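Local atomic coordinates of CAMK/CAMK2 protein kinase (Salpingoeca rosetta, PDB entry 5IG1), a protein that probably phosphorylates serine and threonine residues of proteins, using ATP, under calcium/calmodulin control, and is represented here by its kinase-domain fragment. Residues M4-F10 against R83-D87; Y215-W219 against Q229-Y235; T246-L252 against L270-I276. All blocks are in the same frame, centred on the assembly; numbering follows the deposited sequence.

Contact 1: residues M4-F10 against R83-D87; sequences METETSF and RAFRD. With PO4 (phosphate ion), chain D.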
loop_
_atom_site.group_PDB
_atom_site.type_symbol
_atom_site.label_atom_id
_atom_site.label_comp_id
_atom_site.label_asym_id
_atom_site.label_seq_id
_atom_site.Cartn_x
_atom_site.Cartn_y
_atom_site.Cartn_z
ATOM N N MET A 4 -4.834 -22.232 -6.388
ATOM C CA MET A 4 -5.992 -21.622 -7.038
ATOM C C MET A 4 -6.880 -22.671 -7.715
ATOM O O MET A 4 -6.410 -23.738 -8.114
ATOM C CB MET A 4 -5.539 -20.574 -8.060
ATOM C CG MET A 4 -5.284 -21.112 -9.452
ATOM S SD MET A 4 -4.358 -19.943 -10.470
ATOM C CE MET A 4 -2.678 -20.530 -10.222
ATOM N N GLU A 5 -8.169 -22.357 -7.841
ATOM C CA GLU A 5 -9.147 -23.283 -8.411
ATOM C C GLU A 5 -9.076 -23.206 -9.928
ATOM O O GLU A 5 -9.589 -22.270 -10.543
ATOM C CB GLU A 5 -10.552 -22.961 -7.913
ATOM C CG GLU A 5 -10.738 -23.151 -6.415
ATOM C CD GLU A 5 -10.505 -24.583 -5.973
ATOM O OE1 GLU A 5 -10.804 -25.509 -6.759
ATOM O OE2 GLU A 5 -10.014 -24.779 -4.841
ATOM N N THR A 6 -8.444 -24.204 -10.539
ATOM C CA THR A 6 -8.349 -24.277 -11.988
ATOM C C THR A 6 -9.460 -25.108 -12.617
ATOM O O THR A 6 -9.591 -25.104 -13.846
ATOM C CB THR A 6 -6.991 -24.855 -12.399
ATOM O OG1 THR A 6 -6.857 -24.794 -13.825
ATOM C CG2 THR A 6 -6.871 -26.304 -11.939
ATOM N N GLU A 7 -10.261 -25.812 -11.817
ATOM C CA GLU A 7 -11.320 -26.666 -12.341
ATOM C C GLU A 7 -12.715 -26.086 -12.182
ATOM O O GLU A 7 -13.563 -26.317 -13.044
ATOM C CB GLU A 7 -11.289 -28.044 -11.663
ATOM C CG GLU A 7 -10.017 -28.853 -11.904
ATOM C CD GLU A 7 -9.941 -29.469 -13.294
ATOM O OE1 GLU A 7 -10.578 -28.946 -14.233
ATOM O OE2 GLU A 7 -9.241 -30.491 -13.447
ATOM N N THR A 8 -12.977 -25.359 -11.102
ATOM C CA THR A 8 -14.282 -24.756 -10.885
ATOM C C THR A 8 -14.286 -23.333 -11.423
ATOM O O THR A 8 -13.285 -22.617 -11.331
ATOM C CB THR A 8 -14.642 -24.758 -9.402
ATOM O OG1 THR A 8 -14.268 -26.017 -8.825
ATOM C CG2 THR A 8 -16.141 -24.546 -9.220
ATOM N N SER A 9 -15.413 -22.934 -11.998
ATOM C CA SER A 9 -15.534 -21.601 -12.566
ATOM C C SER A 9 -15.884 -20.600 -11.478
ATOM O O SER A 9 -16.720 -20.868 -10.613
ATOM C CB SER A 9 -16.598 -21.577 -13.660
ATOM O OG SER A 9 -16.713 -20.281 -14.220
ATOM N N PHE A 10 -15.213 -19.449 -11.511
ATOM C CA PHE A 10 -15.603 -18.349 -10.639
ATOM C C PHE A 10 -17.100 -18.082 -10.743
ATOM O O PHE A 10 -17.771 -17.843 -9.732
ATOM C CB PHE A 10 -14.792 -17.099 -10.995
ATOM C CG PHE A 10 -15.463 -15.810 -10.622
ATOM C CD1 PHE A 10 -15.321 -15.280 -9.347
ATOM C CD2 PHE A 10 -16.232 -15.123 -11.551
ATOM C CE1 PHE A 10 -15.932 -14.095 -9.007
ATOM C CE2 PHE A 10 -16.852 -13.940 -11.212
ATOM C CZ PHE A 10 -16.699 -13.423 -9.937
ATOM N N ARG A 83 -10.514 -16.456 -2.610
ATOM C CA ARG A 83 -10.187 -17.566 -3.492
ATOM C C ARG A 83 -9.762 -16.996 -4.834
ATOM O O ARG A 83 -10.108 -15.863 -5.185
ATOM C CB ARG A 83 -11.377 -18.519 -3.661
ATOM C CG ARG A 83 -10.990 -19.976 -3.905
ATOM C CD ARG A 83 -12.200 -20.894 -3.791
ATOM N NE ARG A 83 -13.004 -20.591 -2.608
ATOM C CZ ARG A 83 -12.830 -21.152 -1.414
ATOM N NH1 ARG A 83 -11.875 -22.055 -1.232
ATOM N NH2 ARG A 83 -13.614 -20.807 -0.399
ATOM N N ALA A 84 -9.003 -17.792 -5.578
ATOM C CA ALA A 84 -8.492 -17.391 -6.882
ATOM C C ALA A 84 -8.855 -18.442 -7.917
ATOM O O ALA A 84 -8.763 -19.645 -7.654
ATOM C CB ALA A 84 -6.975 -17.190 -6.854
ATOM N N PHE A 85 -9.267 -17.979 -9.094
ATOM C CA PHE A 85 -9.698 -18.849 -10.176
ATOM C C PHE A 85 -8.904 -18.541 -11.434
ATOM O O PHE A 85 -8.450 -17.414 -11.645
ATOM C CB PHE A 85 -11.189 -18.682 -10.503
ATOM C CG PHE A 85 -12.099 -18.866 -9.333
ATOM C CD1 PHE A 85 -12.314 -17.833 -8.439
ATOM C CD2 PHE A 85 -12.769 -20.059 -9.147
ATOM C CE1 PHE A 85 -13.165 -17.998 -7.363
ATOM C CE2 PHE A 85 -13.624 -20.228 -8.083
ATOM C CZ PHE A 85 -13.822 -19.194 -7.186
ATOM N N ARG A 86 -8.766 -19.556 -12.282
ATOM C CA ARG A 86 -8.202 -19.393 -13.615
ATOM C C ARG A 86 -8.948 -20.314 -14.562
ATOM O O ARG A 86 -8.982 -21.528 -14.345
ATOM C CB ARG A 86 -6.708 -19.716 -13.639
ATOM C CG ARG A 86 -6.101 -19.626 -15.026
ATOM C CD ARG A 86 -4.642 -20.054 -15.019
ATOM N NE ARG A 86 -3.988 -19.735 -16.285
ATOM C CZ ARG A 86 -2.702 -19.953 -16.530
ATOM N NH1 ARG A 86 -1.936 -20.499 -15.596
ATOM N NH2 ARG A 86 -2.187 -19.629 -17.707
ATOM N N ASP A 87 -9.559 -19.743 -15.596
ATOM C CA ASP A 87 -10.150 -20.534 -16.653
ATOM C C ASP A 87 -9.302 -20.368 -17.916
ATOM O O ASP A 87 -8.093 -20.084 -17.820
ATOM C CB ASP A 87 -11.618 -20.146 -16.819
ATOM C CG ASP A 87 -11.819 -18.661 -17.023
ATOM O OD1 ASP A 87 -10.871 -17.982 -17.462
ATOM O OD2 ASP A 87 -12.936 -18.172 -16.750
HETATM P P PO4 D . 1.390 -21.846 -17.175
HETATM O O1 PO4 D . 0.460 -20.945 -17.958
HETATM O O2 PO4 D . 1.535 -23.175 -17.886
HETATM O O3 PO4 D . 2.745 -21.177 -17.064
HETATM O O4 PO4 D . 0.822 -22.087 -15.793
#
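In the N-lobe of the kinase fold, the first modelled residues lie along strand 81-86, the far side of which is hydrogen-bonded to strand 90-96. A single parallel bridge, Glu5 with Phe85 (CA-CA 4.8 Å), joins them. The backbone of Glu5 uses both polar groups: Glu5 N donates to Ala84 O at 2.8 Å, and Glu5 O accepts a weak bond from Arg86 N at 3.3 Å. Phe85, between these two partners, turns its backbone groups the other way to Tyr92, so both edges of the strand are used. Past the bridge the segment curls back over Phe85. Ser9 caps helix 10-13, its OG bonded to Phe11 N, while Asp87 OD1 accepts from Ser89 N and His90 N in the hairpin turn. Phe10 lays its backbone over the Phe85 ring, CA 3.6 Å from the centroid, and its own ring meets the same face edge-on in an offset edge-to-face pair with planes at 74°. Met4 SD sits 4.0 Å from Arg86 CB. The Arg86 guanidinium holds a phosphate ion, probably from the crystallisation liquor: NH2 donates to PO4 O1 at 3.0 Å and NH1 to PO4 O4 at 3.2 Å.

Contact 2: residues Y215-W219 against Q229-Y235; sequences YPPFW and QIKNCQY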
loop_
_atom_site.group_PDB
_atom_site.type_symbol
_atom_site.label_atom_id
_atom_site.label_comp_id
_atom_site.label_asym_id
_atom_site.label_seq_id
_atom_site.Cartn_x
_atom_site.Cartn_y
_atom_site.Cartn_z
ATOM N N TYR A 215 2.302 16.492 1.371
ATOM C CA TYR A 215 3.137 16.514 0.179
ATOM C C TYR A 215 4.287 15.540 0.388
ATOM O O TYR A 215 4.659 15.267 1.534
ATOM C CB TYR A 215 3.682 17.918 -0.119
ATOM C CG TYR A 215 4.473 18.538 1.004
ATOM C CD1 TYR A 215 5.840 18.329 1.113
ATOM C CD2 TYR A 215 3.864 19.364 1.936
ATOM C CE1 TYR A 215 6.573 18.906 2.127
ATOM C CE2 TYR A 215 4.595 19.946 2.957
ATOM C CZ TYR A 215 5.946 19.712 3.045
ATOM O OH TYR A 215 6.670 20.290 4.057
ATOM N N PRO A 216 4.839 14.980 -0.686
ATOM C CA PRO A 216 5.871 13.949 -0.539
ATOM C C PRO A 216 7.220 14.574 -0.237
ATOM O O PRO A 216 7.465 15.739 -0.586
ATOM C CB PRO A 216 5.870 13.260 -1.909
ATOM C CG PRO A 216 5.444 14.342 -2.849
ATOM C CD PRO A 216 4.481 15.206 -2.099
ATOM N N PRO A 217 8.124 13.837 0.415
ATOM C CA PRO A 217 9.467 14.387 0.648
ATOM C C PRO A 217 10.315 14.428 -0.604
ATOM O O PRO A 217 11.162 15.319 -0.735
ATOM C CB PRO A 217 10.056 13.436 1.697
ATOM C CG PRO A 217 9.379 12.138 1.428
ATOM C CD PRO A 217 7.973 12.484 0.979
ATOM N N PHE A 218 10.117 13.496 -1.527
ATOM C CA PHE A 218 10.845 13.462 -2.789
ATOM C C PHE A 218 9.828 13.716 -3.895
ATOM O O PHE A 218 9.021 12.842 -4.224
ATOM C CB PHE A 218 11.567 12.129 -2.976
ATOM C CG PHE A 218 12.226 11.615 -1.729
ATOM C CD1 PHE A 218 13.398 12.182 -1.262
ATOM C CD2 PHE A 218 11.675 10.561 -1.028
ATOM C CE1 PHE A 218 14.003 11.711 -0.112
ATOM C CE2 PHE A 218 12.277 10.080 0.119
ATOM C CZ PHE A 218 13.443 10.654 0.576
ATOM N N TRP A 219 9.851 14.920 -4.453
ATOM C CA TRP A 219 8.971 15.278 -5.556
ATOM C C TRP A 219 9.806 15.906 -6.655
ATOM O O TRP A 219 10.413 16.962 -6.450
ATOM C CB TRP A 219 7.862 16.237 -5.110
ATOM C CG TRP A 219 7.099 16.815 -6.265
ATOM C CD1 TRP A 219 7.316 18.023 -6.865
ATOM C CD2 TRP A 219 6.011 16.204 -6.974
ATOM N NE1 TRP A 219 6.427 18.205 -7.898
ATOM C CE2 TRP A 219 5.616 17.104 -7.985
ATOM C CE3 TRP A 219 5.329 14.987 -6.848
ATOM C CZ2 TRP A 219 4.570 16.826 -8.866
ATOM C CZ3 TRP A 219 4.292 14.714 -7.723
ATOM C CH2 TRP A 219 3.922 15.630 -8.719
ATOM N N GLN A 229 17.485 12.519 -5.735
ATOM C CA GLN A 229 17.038 12.965 -4.417
ATOM C C GLN A 229 16.869 11.787 -3.469
ATOM O O GLN A 229 17.188 11.888 -2.277
ATOM C CB GLN A 229 15.713 13.728 -4.520
ATOM C CG GLN A 229 15.733 15.031 -5.298
ATOM C CD GLN A 229 14.342 15.641 -5.417
ATOM O OE1 GLN A 229 13.997 16.244 -6.434
ATOM N NE2 GLN A 229 13.539 15.488 -4.369
ATOM N N ILE A 230 16.350 10.669 -3.974
ATOM C CA ILE A 230 16.112 9.518 -3.112
ATOM C C ILE A 230 17.432 8.877 -2.695
ATOM O O ILE A 230 17.622 8.523 -1.525
ATOM C CB ILE A 230 15.181 8.514 -3.813
ATOM C CG1 ILE A 230 13.804 9.148 -4.032
ATOM C CG2 ILE A 230 15.094 7.221 -3.014
ATOM C CD1 ILE A 230 12.793 8.236 -4.690
ATOM N N LYS A 231 18.367 8.729 -3.638
ATOM C CA LYS A 231 19.648 8.104 -3.322
ATOM C C LYS A 231 20.409 8.911 -2.278
ATOM O O LYS A 231 20.895 8.363 -1.284
ATOM C CB LYS A 231 20.487 7.943 -4.591
ATOM C CG LYS A 231 19.967 6.893 -5.559
ATOM C CD LYS A 231 20.969 6.606 -6.667
ATOM C CE LYS A 231 21.143 7.794 -7.595
ATOM N NZ LYS A 231 22.093 7.488 -8.702
ATOM N N ASN A 232 20.517 10.221 -2.489
ATOM C CA ASN A 232 21.214 11.091 -1.551
ATOM C C ASN A 232 20.357 11.473 -0.354
ATOM O O ASN A 232 20.822 12.240 0.497
ATOM C CB ASN A 232 21.698 12.355 -2.264
ATOM C CG ASN A 232 22.674 12.053 -3.380
ATOM O OD1 ASN A 232 23.888 12.085 -3.183
ATOM N ND2 ASN A 232 22.148 11.751 -4.561
ATOM N N CYS A 233 19.126 10.965 -0.274
ATOM C CA CYS A 233 18.231 11.228 0.852
ATOM C C CYS A 233 18.021 12.731 1.051
ATOM O O CYS A 233 18.085 13.251 2.167
ATOM C CB CYS A 233 18.761 10.569 2.126
ATOM S SG CYS A 233 17.497 10.219 3.346
ATOM N N GLN A 234 17.767 13.431 -0.055
ATOM C CA GLN A 234 17.599 14.885 -0.053
ATOM C C GLN A 234 16.130 15.215 0.194
ATOM O O GLN A 234 15.323 15.324 -0.732
ATOM C CB GLN A 234 18.097 15.489 -1.361
ATOM C CG GLN A 234 19.592 15.358 -1.574
ATOM C CD GLN A 234 20.390 16.084 -0.511
ATOM O OE1 GLN A 234 21.370 15.556 0.020
ATOM N NE2 GLN A 234 19.971 17.306 -0.192
ATOM N N TYR A 235 15.783 15.376 1.467
ATOM C CA TYR A 235 14.463 15.843 1.866
ATOM C C TYR A 235 14.635 16.654 3.142
ATOM O O TYR A 235 15.688 16.618 3.783
ATOM C CB TYR A 235 13.489 14.681 2.076
ATOM C CG TYR A 235 13.731 13.949 3.368
ATOM C CD1 TYR A 235 14.692 12.952 3.453
ATOM C CD2 TYR A 235 13.007 14.267 4.510
ATOM C CE1 TYR A 235 14.924 12.288 4.639
ATOM C CE2 TYR A 235 13.232 13.612 5.697
ATOM C CZ TYR A 235 14.190 12.625 5.759
ATOM O OH TYR A 235 14.411 11.973 6.948
HETATM O O HOH W 1 12.886 16.977 -1.744
#
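Residues 215-219 form the alphaF-alphaG connection of the kinase C-lobe, following helix 198-213, and pack against the last turn and exit of helix 223-231. Gln229 comes first: its amide NE2 lies 3.7 Å from Phe218 CA, bringing the flat end of the side chain against the loop backbone. Ile230 follows, with CG1 over one face of the Phe218 ring, 4.1 Å from the centroid in a CH-pi contact; it also reaches Trp202 and Ile190, so one residue binds loop, helix 198-213 and helix 187-190 together. At Cys233 the helix ends in a Schellman motif. The positive phi of this residue turns the chain, Gln234 N bonds back to Gln229 O at 2.8 Å, and Cys233 N makes a weak bond to Ile230 O at 3.1 Å. The reversal carries the backbone past the rim of the Phe218 ring, where Gln234 O lies 3.7 Å from CD1 of Phe218. A water bridges this carbonyl and the loop, hydrogen-bonded to Gln234 O at 3.1 Å and Pro217 O at 2.6 Å. Tyr235 closes the segment: its CB touches Pro217 CB and Phe218 CE1, each at 3.7 Å, and its ring meets that of Phe218 obliquely. Phe218 thus serves as an apolar plug beneath the reversal, with Val206 of helix 198-213 also against it. Since the direct contacts are chiefly apolar and the polar link between the backbones passes through water, the fit rests on shape and burial of Phe218 more than on directional bonds.

Contact 3: residues T246-L252 against L270-I276; sequences TTAAKEL and LLQHPWI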
loop_
_atom_site.group_PDB
_atom_site.type_symbol
_atom_site.label_atom_id
_atom_site.label_comp_id
_atom_site.label_asym_id
_atom_site.label_seq_id
_atom_site.Cartn_x
_atom_site.Cartn_y
_atom_site.Cartn_z
ATOM N N THR A 246 5.365 16.889 16.065
ATOM C CA THR A 246 6.183 16.353 17.143
ATOM C C THR A 246 7.554 15.951 16.613
ATOM O O THR A 246 7.681 15.439 15.496
ATOM C CB THR A 246 5.505 15.140 17.778
ATOM O OG1 THR A 246 5.338 14.118 16.787
ATOM C CG2 THR A 246 4.155 15.521 18.340
ATOM N N THR A 247 8.591 16.197 17.416
ATOM C CA THR A 247 9.905 15.692 17.049
ATOM C C THR A 247 9.928 14.172 17.031
ATOM O O THR A 247 10.790 13.588 16.373
ATOM C CB THR A 247 10.984 16.213 18.001
ATOM O OG1 THR A 247 10.700 15.772 19.333
ATOM C CG2 THR A 247 11.044 17.737 17.963
ATOM N N ALA A 248 8.997 13.520 17.733
ATOM C CA ALA A 248 8.923 12.063 17.675
ATOM C C ALA A 248 8.597 11.594 16.267
ATOM O O ALA A 248 9.235 10.677 15.740
ATOM C CB ALA A 248 7.881 11.545 18.665
ATOM N N ALA A 249 7.600 12.216 15.639
ATOM C CA ALA A 249 7.271 11.872 14.264
ATOM C C ALA A 249 8.438 12.175 13.332
ATOM O O ALA A 249 8.788 11.351 12.478
ATOM C CB ALA A 249 6.015 12.623 13.824
ATOM N N LYS A 250 9.064 13.347 13.495
ATOM C CA LYS A 250 10.201 13.704 12.652
ATOM C C LYS A 250 11.312 12.671 12.765
ATOM O O LYS A 250 11.876 12.239 11.753
ATOM C CB LYS A 250 10.735 15.087 13.029
ATOM C CG LYS A 250 9.757 16.244 12.852
ATOM C CD LYS A 250 10.517 17.563 12.783
ATOM C CE LYS A 250 9.639 18.757 13.122
ATOM N NZ LYS A 250 9.542 19.005 14.591
ATOM N N GLU A 251 11.640 12.265 13.992
ATOM C CA GLU A 251 12.683 11.266 14.191
ATOM C C GLU A 251 12.271 9.923 13.604
ATOM O O GLU A 251 13.104 9.207 13.034
ATOM C CB GLU A 251 13.003 11.135 15.680
ATOM C CG GLU A 251 13.742 12.335 16.254
ATOM C CD GLU A 251 13.872 12.278 17.764
ATOM O OE1 GLU A 251 13.442 11.267 18.361
ATOM O OE2 GLU A 251 14.400 13.247 18.352
ATOM N N LEU A 252 10.990 9.569 13.728
ATOM C CA LEU A 252 10.513 8.312 13.163
ATOM C C LEU A 252 10.681 8.299 11.650
ATOM O O LEU A 252 11.107 7.293 11.074
ATOM C CB LEU A 252 9.051 8.084 13.549
ATOM C CG LEU A 252 8.437 6.760 13.079
ATOM C CD1 LEU A 252 9.255 5.590 13.594
ATOM C CD2 LEU A 252 6.978 6.619 13.510
ATOM N N LEU A 270 9.845 -0.520 14.459
ATOM C CA LEU A 270 8.955 0.615 14.230
ATOM C C LEU A 270 7.699 0.506 15.085
ATOM O O LEU A 270 7.266 1.488 15.697
ATOM C CB LEU A 270 8.594 0.716 12.745
ATOM C CG LEU A 270 9.751 1.054 11.800
ATOM C CD1 LEU A 270 9.272 1.127 10.354
ATOM C CD2 LEU A 270 10.413 2.359 12.216
ATOM N N LEU A 271 7.102 -0.685 15.141
ATOM C CA LEU A 271 5.910 -0.885 15.955
ATOM C C LEU A 271 6.185 -0.653 17.430
ATOM O O LEU A 271 5.242 -0.416 18.193
ATOM C CB LEU A 271 5.355 -2.294 15.744
ATOM C CG LEU A 271 4.488 -2.482 14.505
ATOM C CD1 LEU A 271 4.180 -3.945 14.287
ATOM C CD2 LEU A 271 3.225 -1.671 14.637
ATOM N N GLN A 272 7.448 -0.724 17.853
ATOM C CA GLN A 272 7.809 -0.386 19.222
ATOM C C GLN A 272 8.364 1.033 19.355
ATOM O O GLN A 272 9.000 1.353 20.365
ATOM C CB GLN A 272 8.799 -1.414 19.772
ATOM C CG GLN A 272 8.192 -2.801 19.927
ATOM C CD GLN A 272 6.863 -2.772 20.676
ATOM O OE1 GLN A 272 6.690 -2.020 21.640
ATOM N NE2 GLN A 272 5.914 -3.592 20.228
ATOM N N HIS A 273 8.135 1.890 18.357
ATOM C CA HIS A 273 8.540 3.288 18.463
ATOM C C HIS A 273 7.489 4.074 19.251
ATOM O O HIS A 273 6.287 3.839 19.087
ATOM C CB HIS A 273 8.720 3.899 17.072
ATOM C CG HIS A 273 9.295 5.284 17.079
ATOM N ND1 HIS A 273 8.547 6.403 17.377
ATOM C CD2 HIS A 273 10.547 5.730 16.817
ATOM C CE1 HIS A 273 9.312 7.477 17.298
ATOM N NE2 HIS A 273 10.531 7.096 16.960
ATOM N N PRO A 274 7.910 5.004 20.113
ATOM C CA PRO A 274 6.930 5.703 20.966
ATOM C C PRO A 274 5.835 6.406 20.185
ATOM O O PRO A 274 4.689 6.445 20.650
ATOM C CB PRO A 274 7.792 6.700 21.761
ATOM C CG PRO A 274 9.093 6.783 21.021
ATOM C CD PRO A 274 9.290 5.433 20.387
ATOM N N TRP A 275 6.139 6.945 19.004
ATOM C CA TRP A 275 5.112 7.620 18.218
ATOM C C TRP A 275 4.055 6.656 17.694
ATOM O O TRP A 275 2.960 7.098 17.327
ATOM C CB TRP A 275 5.752 8.380 17.054
ATOM C CG TRP A 275 4.826 9.349 16.385
ATOM C CD1 TRP A 275 4.573 10.634 16.766
ATOM C CD2 TRP A 275 4.036 9.115 15.212
ATOM N NE1 TRP A 275 3.675 11.215 15.904
ATOM C CE2 TRP A 275 3.325 10.302 14.945
ATOM C CE3 TRP A 275 3.854 8.016 14.368
ATOM C CZ2 TRP A 275 2.445 10.419 13.871
ATOM C CZ3 TRP A 275 2.991 8.137 13.297
ATOM C CH2 TRP A 275 2.292 9.327 13.059
ATOM N N ILE A 276 4.350 5.359 17.662
ATOM C CA ILE A 276 3.423 4.343 17.162
ATOM C C ILE A 276 2.744 3.590 18.300
ATOM O O ILE A 276 1.544 3.322 18.247
ATOM C CB ILE A 276 4.156 3.364 16.219
ATOM C CG1 ILE A 276 4.750 4.096 15.016
ATOM C CG2 ILE A 276 3.202 2.274 15.748
ATOM C CD1 ILE A 276 3.738 4.436 13.952
#
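Helix 247-256 packs its first turns onto the bend between helices 267-271 and 274-277. Leu252, with chi1 t and chi2 p, spreads its methyls: CD1 lies over the His273 ring, 3.6 Å from the centroid in a CH-pi contact, and 3.7 Å from Leu270 CD2, while CD2 meets Trp275 CE3 at 3.5 Å and Ile276 CG1 at 3.7 Å. His273 is N-cap of helix 274-277; its t rotamer brings ND1 to 3.0 Å from Trp275 N as acceptor and offers the ring face to Leu252. Trp275, also t at chi1, sets its indole against helix 247-256, with Ala249 CB over its five-membered ring (3.8 Å to the centroid) and Ala248 CB 3.9 Å from CD1 of the indole. Thr246 in rotamer p caps helix 247-256, OG1 accepting from Ala249 N at 3.2 Å. Outside both segments, Glu115 of helix 115-134 bonds Thr246 OG1 and Trp275 NE1, tying cap to indole. Leu208 of helix 198-213 backs both Leu252 and Trp275. The sequence His-Pro-Trp, its histidine capping a short helix and its tryptophan buried, marks the familiar closing motif of the protein kinase C-lobe.

Overall arrangement
Contact 1 stands apart in the N-lobe, its centre 43 to 44 Å from those of contacts 2 and 3, which lie across the chain's centre in the C-lobe. Those two are neighbours, 19 Å between centres and about 5 Å between nearest atoms, and both rest on helix 198-213. Contact 3 is the buried one, contacts 1 and 2 only partly so. Their chemistry follows: an edge strand gives contact 1 direct backbone bonds, contact 2 joins a loop to a helix exit through an aromatic plug and a water, and contact 3 interlocks aliphatic and aromatic side chains, with side-chain hydrogen bonds that cap a helix within each segment.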